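Local coordinates for protein SidF, inhibitor of growth family, member 3 (Legionella pneumophila subsp. pneumophila, PDB 4FYE) that probably removes a phosphate group from membrane phosphoinositides, acting as a bacterial phosphoinositide phosphatase, at residues 455-466 / 592-603. The protein carries 1 engineered substitution. Sequence-based numbering, arbitrary orientation.
Sequences NLDKVAQNLGDY and TKSRLQHFYNSC
Phe599 lies between Leu456 and Leu463, and these three residues show how a helix-to-loop contact can be dense on one flank and loose on the other. The last turn of helix 438-458 and the loop that follows it, with its type I beta turn from Ala460 to Leu463, pack against helix 590-614. Phe599 has CG anti to its own nitrogen (chi1 -176°), which points the ring toward the leucines of 455-466. Its CE2 meets CG of Leu456 at 3.8 Å, the two side chains crossing at about a right angle, while CD1 of Leu463 comes obliquely to the root of the ring, 4.1 Å from Phe599 CG. The branches of both leucines divide the work. CD1 of Leu456 also lies on the ring, 3.9 Å from Phe599 CE2, while its CD2 reaches Cys603 SG at 4.1 Å; CD2 of Leu463 presses on CD1 of Leu596 at 3.4 Å. Helix 467-476 covers part of this flank, with Ala469 on Phe599, Leu472 on Cys603 and Leu476 on Leu456, and Ile579 of helix 522-583 touches Leu596.

The solvent flank is looser. There the extended chain of Arg595 passes exposed Asn462; the nearest atoms are aliphatic carbons, Arg595 CD 4.0 Å from Asn462 CB, and the amide and guanidinium planes stand 52° apart. Farther along the loop, the partly exposed Tyr466 makes longer contacts, its OH 4.3 Å from CD2 of Leu596 and near CG2 of Thr592.

At the Asn455 end a polar link joins the segments. CG2 of Val459 lies at the edge of the His598 ring, beside CD2. His598 is held through both ring nitrogens: ND1 bonds to Glu637 OE1 of helix 626-637, and NE2 donates an almost straight hydrogen bond of 3.1 Å to Asn455 OD1, which sits in the imidazole plane.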
ATOM      1  N   ASN A 455      -0.529  -0.955 -25.427  1.00 83.83           N
ATOM      2  CA  ASN A 455      -1.381  -2.048 -25.002  1.00 85.44           C
ATOM      3  C   ASN A 455      -2.708  -2.014 -25.733  1.00 86.16           C
ATOM      4  O   ASN A 455      -3.384  -3.033 -25.860  1.00 85.42           O
ATOM      5  CB  ASN A 455      -1.594  -1.997 -23.489  1.00 86.63           C
ATOM      6  CG  ASN A 455      -2.161  -3.291 -22.928  1.00 90.32           C
ATOM      7  OD1 ASN A 455      -3.367  -3.544 -22.985  1.00 92.25           O
ATOM      8  ND2 ASN A 455      -1.292  -4.102 -22.343  1.00 97.84           N
ATOM      9  N   LEU A 456      -3.084  -0.837 -26.223  1.00 95.20           N
ATOM     10  CA  LEU A 456      -4.264  -0.727 -27.104  1.00 93.53           C
ATOM     11  C   LEU A 456      -3.968  -1.263 -28.481  1.00 91.50           C
ATOM     12  O   LEU A 456      -4.765  -2.034 -29.011  1.00 88.71           O
ATOM     13  CB  LEU A 456      -4.816   0.698 -27.183  1.00 93.53           C
ATOM     14  CG  LEU A 456      -6.140   0.998 -26.443  1.00 95.80           C
ATOM     15  CD1 LEU A 456      -6.319   0.265 -25.112  1.00 85.91           C
ATOM     16  CD2 LEU A 456      -6.320   2.506 -26.260  1.00 91.31           C
ATOM     17  N   ASP A 457      -2.817  -0.868 -29.035  1.00 94.08           N
ATOM     18  CA  ASP A 457      -2.329  -1.362 -30.326  1.00101.32           C
ATOM     19  C   ASP A 457      -2.402  -2.888 -30.396  1.00101.80           C
ATOM     20  O   ASP A 457      -2.596  -3.447 -31.463  1.00106.02           O
ATOM     21  CB  ASP A 457      -0.880  -0.890 -30.588  1.00106.96           C
ATOM     22  CG  ASP A 457      -0.757   0.651 -30.731  1.00111.33           C
ATOM     23  OD1 ASP A 457      -1.793   1.344 -30.656  1.00120.12           O
ATOM     24  OD2 ASP A 457       0.368   1.182 -30.916  1.00102.84           O
ATOM     25  N   LYS A 458      -2.316  -3.524 -29.229  1.00 99.00           N
ATOM     26  CA  LYS A 458      -2.023  -4.938 -29.063  1.00101.50           C
ATOM     27  C   LYS A 458      -3.251  -5.824 -28.795  1.00104.10           C
ATOM     28  O   LYS A 458      -3.222  -7.004 -29.090  1.00115.55           O
ATOM     29  CB  LYS A 458      -0.989  -5.074 -27.926  1.00103.06           C
ATOM     30  CG  LYS A 458      -0.145  -6.339 -27.918  1.00102.46           C
ATOM     31  CD  LYS A 458      -0.614  -7.308 -26.848  1.00 96.87           C
ATOM     32  CE  LYS A 458       0.138  -7.081 -25.546  1.00 95.12           C
ATOM     33  NZ  LYS A 458      -0.692  -7.574 -24.417  1.00 89.58           N
ATOM     34  N   VAL A 459      -4.308  -5.285 -28.200  1.00107.70           N
ATOM     35  CA  VAL A 459      -5.577  -6.026 -28.132  1.00109.28           C
ATOM     36  C   VAL A 459      -6.712  -5.305 -28.867  1.00110.68           C
ATOM     37  O   VAL A 459      -7.872  -5.411 -28.489  1.00107.46           O
ATOM     38  CB  VAL A 459      -6.018  -6.497 -26.700  1.00112.07           C
ATOM     39  CG1 VAL A 459      -5.275  -7.761 -26.284  1.00118.86           C
ATOM     40  CG2 VAL A 459      -5.923  -5.399 -25.636  1.00 99.72           C
ATOM     41  N   ALA A 460      -6.366  -4.581 -29.926  1.00116.49           N
ATOM     42  CA  ALA A 460      -7.366  -4.094 -30.883  1.00121.27           C
ATOM     43  C   ALA A 460      -7.702  -5.213 -31.876  1.00123.01           C
ATOM     44  O   ALA A 460      -8.765  -5.211 -32.521  1.00122.37           O
ATOM     45  CB  ALA A 460      -6.840  -2.872 -31.620  1.00128.13           C
ATOM     46  N   GLN A 461      -6.768  -6.159 -31.976  1.00119.28           N
ATOM     47  CA  GLN A 461      -6.837  -7.316 -32.869  1.00113.41           C
ATOM     48  C   GLN A 461      -8.026  -8.239 -32.537  1.00112.29           C
ATOM     49  O   GLN A 461      -8.743  -8.655 -33.429  1.00110.25           O
ATOM     50  CB  GLN A 461      -5.468  -8.034 -32.864  1.00109.93           C
ATOM     51  CG  GLN A 461      -5.451  -9.554 -32.685  1.00110.73           C
ATOM     52  CD  GLN A 461      -5.329 -10.333 -33.993  1.00113.70           C
ATOM     53  OE1 GLN A 461      -5.583 -11.547 -34.031  1.00112.26           O
ATOM     54  NE2 GLN A 461      -4.946  -9.640 -35.077  1.00109.17           N
ATOM     55  N   ASN A 462      -8.274  -8.502 -31.253  1.00117.69           N
ATOM     56  CA  ASN A 462      -9.372  -9.408 -30.862  1.00112.66           C
ATOM     57  C   ASN A 462     -10.800  -8.857 -30.938  1.00113.31           C
ATOM     58  O   ASN A 462     -11.754  -9.570 -30.621  1.00113.19           O
ATOM     59  CB  ASN A 462      -9.094 -10.035 -29.499  1.00100.46           C
ATOM     60  CG  ASN A 462      -7.915 -10.975 -29.548  1.00100.72           C
ATOM     61  OD1 ASN A 462      -7.838 -11.893 -30.404  1.00103.52           O
ATOM     62  ND2 ASN A 462      -6.968 -10.743 -28.665  1.00 91.68           N
ATOM     63  N   LEU A 463     -10.947  -7.605 -31.373  1.00110.77           N
ATOM     64  CA  LEU A 463     -12.250  -6.951 -31.407  1.00106.09           C
ATOM     65  C   LEU A 463     -12.473  -6.304 -32.765  1.00107.61           C
ATOM     66  O   LEU A 463     -12.562  -5.070 -32.869  1.00101.32           O
ATOM     67  CB  LEU A 463     -12.360  -5.911 -30.287  1.00103.84           C
ATOM     68  CG  LEU A 463     -11.750  -6.272 -28.909  1.00105.23           C
ATOM     69  CD1 LEU A 463     -11.742  -5.113 -27.920  1.00 93.38           C
ATOM     70  CD2 LEU A 463     -12.410  -7.500 -28.290  1.00103.91           C
ATOM     71  N   GLY A 464     -12.545  -7.144 -33.804  1.00105.63           N
ATOM     72  CA  GLY A 464     -12.866  -6.670 -35.140  1.00107.66           C
ATOM     73  C   GLY A 464     -14.349  -6.346 -35.276  1.00113.56           C
ATOM     74  O   GLY A 464     -14.725  -5.398 -35.974  1.00116.31           O
ATOM     75  N   ASP A 465     -15.189  -7.122 -34.584  1.00114.54           N
ATOM     76  CA  ASP A 465     -16.661  -7.036 -34.696  1.00115.56           C
ATOM     77  C   ASP A 465     -17.213  -5.879 -33.876  1.00110.57           C
ATOM     78  O   ASP A 465     -18.430  -5.698 -33.775  1.00110.44           O
ATOM     79  CB  ASP A 465     -17.277  -8.353 -34.225  1.00115.83           C
ATOM     80  CG  ASP A 465     -16.241  -9.445 -34.120  1.00114.12           C
ATOM     81  OD1 ASP A 465     -15.486  -9.460 -33.097  1.00107.27           O
ATOM     82  OD2 ASP A 465     -16.161 -10.243 -35.081  1.00108.84           O
ATOM     83  N   TYR A 466     -16.284  -5.098 -33.319  1.00109.35           N
ATOM     84  CA  TYR A 466     -16.580  -3.961 -32.473  1.00104.88           C
ATOM     85  C   TYR A 466     -15.810  -2.751 -33.022  1.00105.13           C
ATOM     86  O   TYR A 466     -14.612  -2.557 -32.776  1.00101.61           O
ATOM     87  CB  TYR A 466     -16.170  -4.317 -31.049  1.00101.93           C
ATOM     88  CG  TYR A 466     -16.686  -5.693 -30.625  1.00101.57           C
ATOM     89  CD1 TYR A 466     -15.906  -6.861 -30.786  1.00 98.79           C
ATOM     90  CD2 TYR A 466     -17.964  -5.831 -30.085  1.00101.09           C
ATOM     91  CE1 TYR A 466     -16.365  -8.083 -30.381  1.00 99.58           C
ATOM     92  CE2 TYR A 466     -18.451  -7.070 -29.692  1.00101.27           C
ATOM     93  CZ  TYR A 466     -17.644  -8.166 -29.838  1.00101.96           C
ATOM     94  OH  TYR A 466     -18.088  -9.296 -29.363  1.00109.13           O
ATOM     95  N   THR A 592     -13.690 -13.630 -23.943  1.00 92.00           N
ATOM     96  CA  THR A 592     -14.209 -12.478 -24.676  1.00 92.88           C
ATOM     97  C   THR A 592     -14.700 -11.358 -23.720  1.00 90.75           C
ATOM     98  O   THR A 592     -14.338 -10.192 -23.860  1.00 94.29           O
ATOM     99  CB  THR A 592     -15.306 -12.940 -25.662  1.00 91.63           C
ATOM    100  OG1 THR A 592     -14.711 -13.798 -26.644  1.00 93.58           O
ATOM    101  CG2 THR A 592     -15.987 -11.768 -26.365  1.00 87.81           C
ATOM    102  N   LYS A 593     -15.496 -11.732 -22.731  1.00 90.84           N
ATOM    103  CA  LYS A 593     -16.018 -10.794 -21.745  1.00 92.13           C
ATOM    104  C   LYS A 593     -14.911 -10.027 -21.045  1.00 86.48           C
ATOM    105  O   LYS A 593     -15.073  -8.843 -20.788  1.00 84.43           O
ATOM    106  CB  LYS A 593     -16.849 -11.540 -20.713  1.00 96.37           C
ATOM    107  CG  LYS A 593     -18.079 -10.795 -20.232  1.00105.87           C
ATOM    108  CD  LYS A 593     -18.665 -11.471 -18.997  1.00111.73           C
ATOM    109  CE  LYS A 593     -19.147 -12.882 -19.328  1.00117.69           C
ATOM    110  NZ  LYS A 593     -18.858 -13.837 -18.221  1.00117.70           N
ATOM    111  N   SER A 594     -13.799 -10.703 -20.746  1.00 82.93           N
ATOM    112  CA  SER A 594     -12.645 -10.051 -20.133  1.00 78.71           C
ATOM    113  C   SER A 594     -11.982  -9.112 -21.054  1.00 81.31           C
ATOM    114  O   SER A 594     -11.567  -8.044 -20.646  1.00 89.59           O
ATOM    115  CB  SER A 594     -11.608 -11.051 -19.751  1.00 73.02           C
ATOM    116  OG  SER A 594     -12.034 -11.579 -18.543  1.00 71.66           O
ATOM    117  N   ARG A 595     -11.851  -9.537 -22.296  1.00 81.01           N
ATOM    118  CA  ARG A 595     -11.240  -8.715 -23.309  1.00 83.82           C
ATOM    119  C   ARG A 595     -11.983  -7.394 -23.284  1.00 77.98           C
ATOM    120  O   ARG A 595     -11.376  -6.336 -23.311  1.00 76.56           O
ATOM    121  CB  ARG A 595     -11.368  -9.361 -24.713  1.00 82.01           C
ATOM    122  CG  ARG A 595     -10.381 -10.477 -25.036  1.00 92.46           C
ATOM    123  CD  ARG A 595     -10.944 -11.355 -26.152  1.00100.45           C
ATOM    124  NE  ARG A 595     -10.162 -12.544 -26.495  1.00104.67           N
ATOM    125  CZ  ARG A 595      -9.762 -13.486 -25.632  1.00112.15           C
ATOM    126  NH1 ARG A 595     -10.012 -13.376 -24.328  1.00106.69           N
ATOM    127  NH2 ARG A 595      -9.078 -14.541 -26.073  1.00104.86           N
ATOM    128  N   LEU A 596     -13.305  -7.464 -23.224  1.00 75.88           N
ATOM    129  CA  LEU A 596     -14.113  -6.272 -23.480  1.00 78.45           C
ATOM    130  C   LEU A 596     -14.098  -5.285 -22.314  1.00 76.46           C
ATOM    131  O   LEU A 596     -14.255  -4.075 -22.507  1.00 76.40           O
ATOM    132  CB  LEU A 596     -15.543  -6.675 -23.833  1.00 80.59           C
ATOM    133  CG  LEU A 596     -15.763  -7.088 -25.300  1.00 84.42           C
ATOM    134  CD1 LEU A 596     -14.653  -7.983 -25.813  1.00 83.62           C
ATOM    135  CD2 LEU A 596     -17.113  -7.748 -25.517  1.00 85.64           C
ATOM    136  N   GLN A 597     -13.898  -5.821 -21.117  1.00 72.52           N
ATOM    137  CA  GLN A 597     -13.859  -5.046 -19.885  1.00 75.05           C
ATOM    138  C   GLN A 597     -12.481  -4.459 -19.725  1.00 73.51           C
ATOM    139  O   GLN A 597     -12.341  -3.273 -19.423  1.00 71.35           O
ATOM    140  CB  GLN A 597     -14.196  -5.935 -18.691  1.00 71.90           C
ATOM    141  CG  GLN A 597     -15.576  -6.588 -18.785  1.00 71.47           C
ATOM    142  CD  GLN A 597     -15.776  -7.673 -17.744  1.00 74.13           C
ATOM    143  OE1 GLN A 597     -14.836  -8.403 -17.408  1.00 72.06           O
ATOM    144  NE2 GLN A 597     -17.001  -7.772 -17.201  1.00 76.04           N
ATOM    145  N   HIS A 598     -11.464  -5.290 -19.941  1.00 77.13           N
ATOM    146  CA  HIS A 598     -10.097  -4.801 -19.950  1.00 76.08           C
ATOM    147  C   HIS A 598      -9.965  -3.657 -20.889  1.00 75.44           C
ATOM    148  O   HIS A 598      -9.488  -2.606 -20.489  1.00 78.19           O
ATOM    149  CB  HIS A 598      -9.091  -5.873 -20.339  1.00 81.66           C
ATOM    150  CG  HIS A 598      -7.666  -5.340 -20.495  1.00 85.36           C
ATOM    151  ND1 HIS A 598      -6.940  -4.868 -19.443  1.00 73.33           N
ATOM    152  CD2 HIS A 598      -6.856  -5.196 -21.635  1.00 79.47           C
ATOM    153  CE1 HIS A 598      -5.728  -4.462 -19.891  1.00 74.84           C
ATOM    154  NE2 HIS A 598      -5.684  -4.653 -21.232  1.00 82.25           N
ATOM    155  N   PHE A 599     -10.383  -3.820 -22.139  1.00 72.49           N
ATOM    156  CA  PHE A 599     -10.213  -2.715 -23.106  1.00 75.06           C
ATOM    157  C   PHE A 599     -10.910  -1.420 -22.662  1.00 71.98           C
ATOM    158  O   PHE A 599     -10.326  -0.322 -22.635  1.00 73.35           O
ATOM    159  CB  PHE A 599     -10.706  -3.103 -24.516  1.00 77.58           C
ATOM    160  CG  PHE A 599     -10.467  -2.036 -25.558  1.00 79.11           C
ATOM    161  CD1 PHE A 599     -11.356  -0.975 -25.713  1.00 83.09           C
ATOM    162  CD2 PHE A 599      -9.356  -2.093 -26.396  1.00 83.59           C
ATOM    163  CE1 PHE A 599     -11.154   0.006 -26.680  1.00 83.70           C
ATOM    164  CE2 PHE A 599      -9.142  -1.112 -27.365  1.00 85.62           C
ATOM    165  CZ  PHE A 599     -10.039  -0.062 -27.503  1.00 86.42           C
ATOM    166  N   TYR A 600     -12.180  -1.554 -22.344  1.00 69.37           N
ATOM    167  CA  TYR A 600     -12.962  -0.417 -21.955  1.00 66.11           C
ATOM    168  C   TYR A 600     -12.500   0.242 -20.641  1.00 67.11           C
ATOM    169  O   TYR A 600     -12.570   1.469 -20.486  1.00 66.03           O
ATOM    170  CB  TYR A 600     -14.389  -0.865 -21.769  1.00 65.91           C
ATOM    171  CG  TYR A 600     -15.231   0.261 -21.339  1.00 65.99           C
ATOM    172  CD1 TYR A 600     -15.351   0.598 -19.978  1.00 64.11           C
ATOM    173  CD2 TYR A 600     -15.853   1.064 -22.288  1.00 69.43           C
ATOM    174  CE1 TYR A 600     -16.116   1.686 -19.587  1.00 62.34           C
ATOM    175  CE2 TYR A 600     -16.616   2.154 -21.920  1.00 68.53           C
ATOM    176  CZ  TYR A 600     -16.751   2.456 -20.573  1.00 65.60           C
ATOM    177  OH  TYR A 600     -17.514   3.542 -20.241  1.00 66.29           O
ATOM    178  N   ASN A 601     -12.086  -0.563 -19.672  1.00 63.12           N
ATOM    179  CA  ASN A 601     -11.764   0.012 -18.382  1.00 60.86           C
ATOM    180  C   ASN A 601     -10.467   0.802 -18.436  1.00 60.94           C
ATOM    181  O   ASN A 601     -10.407   1.897 -17.891  1.00 61.12           O
ATOM    182  CB  ASN A 601     -11.829  -1.039 -17.258  1.00 55.74           C
ATOM    183  CG  ASN A 601     -13.259  -1.292 -16.798  1.00 59.14           C
ATOM    184  OD1 ASN A 601     -14.150  -0.398 -16.869  1.00 61.66           O
ATOM    185  ND2 ASN A 601     -13.506  -2.494 -16.318  1.00 57.06           N
ATOM    186  N   SER A 602      -9.465   0.242 -19.127  1.00 58.97           N
ATOM    187  CA  SER A 602      -8.248   0.918 -19.522  1.00 56.54           C
ATOM    188  C   SER A 602      -8.567   2.262 -20.106  1.00 59.49           C
ATOM    189  O   SER A 602      -8.064   3.267 -19.632  1.00 64.57           O
ATOM    190  CB  SER A 602      -7.565   0.117 -20.611  1.00 61.16           C
ATOM    191  OG  SER A 602      -6.953  -1.048 -20.095  1.00 69.51           O
ATOM    192  N   CYS A 603      -9.401   2.304 -21.138  1.00 58.77           N
ATOM    193  CA  CYS A 603      -9.751   3.586 -21.721  1.00 61.23           C
ATOM    194  C   CYS A 603     -10.443   4.502 -20.717  1.00 66.05           C
ATOM    195  O   CYS A 603     -10.134   5.703 -20.642  1.00 69.73           O
ATOM    196  CB  CYS A 603     -10.655   3.393 -22.932  1.00 63.35           C
ATOM    197  SG  CYS A 603      -9.809   2.462 -24.196  0.58 58.00           S
TER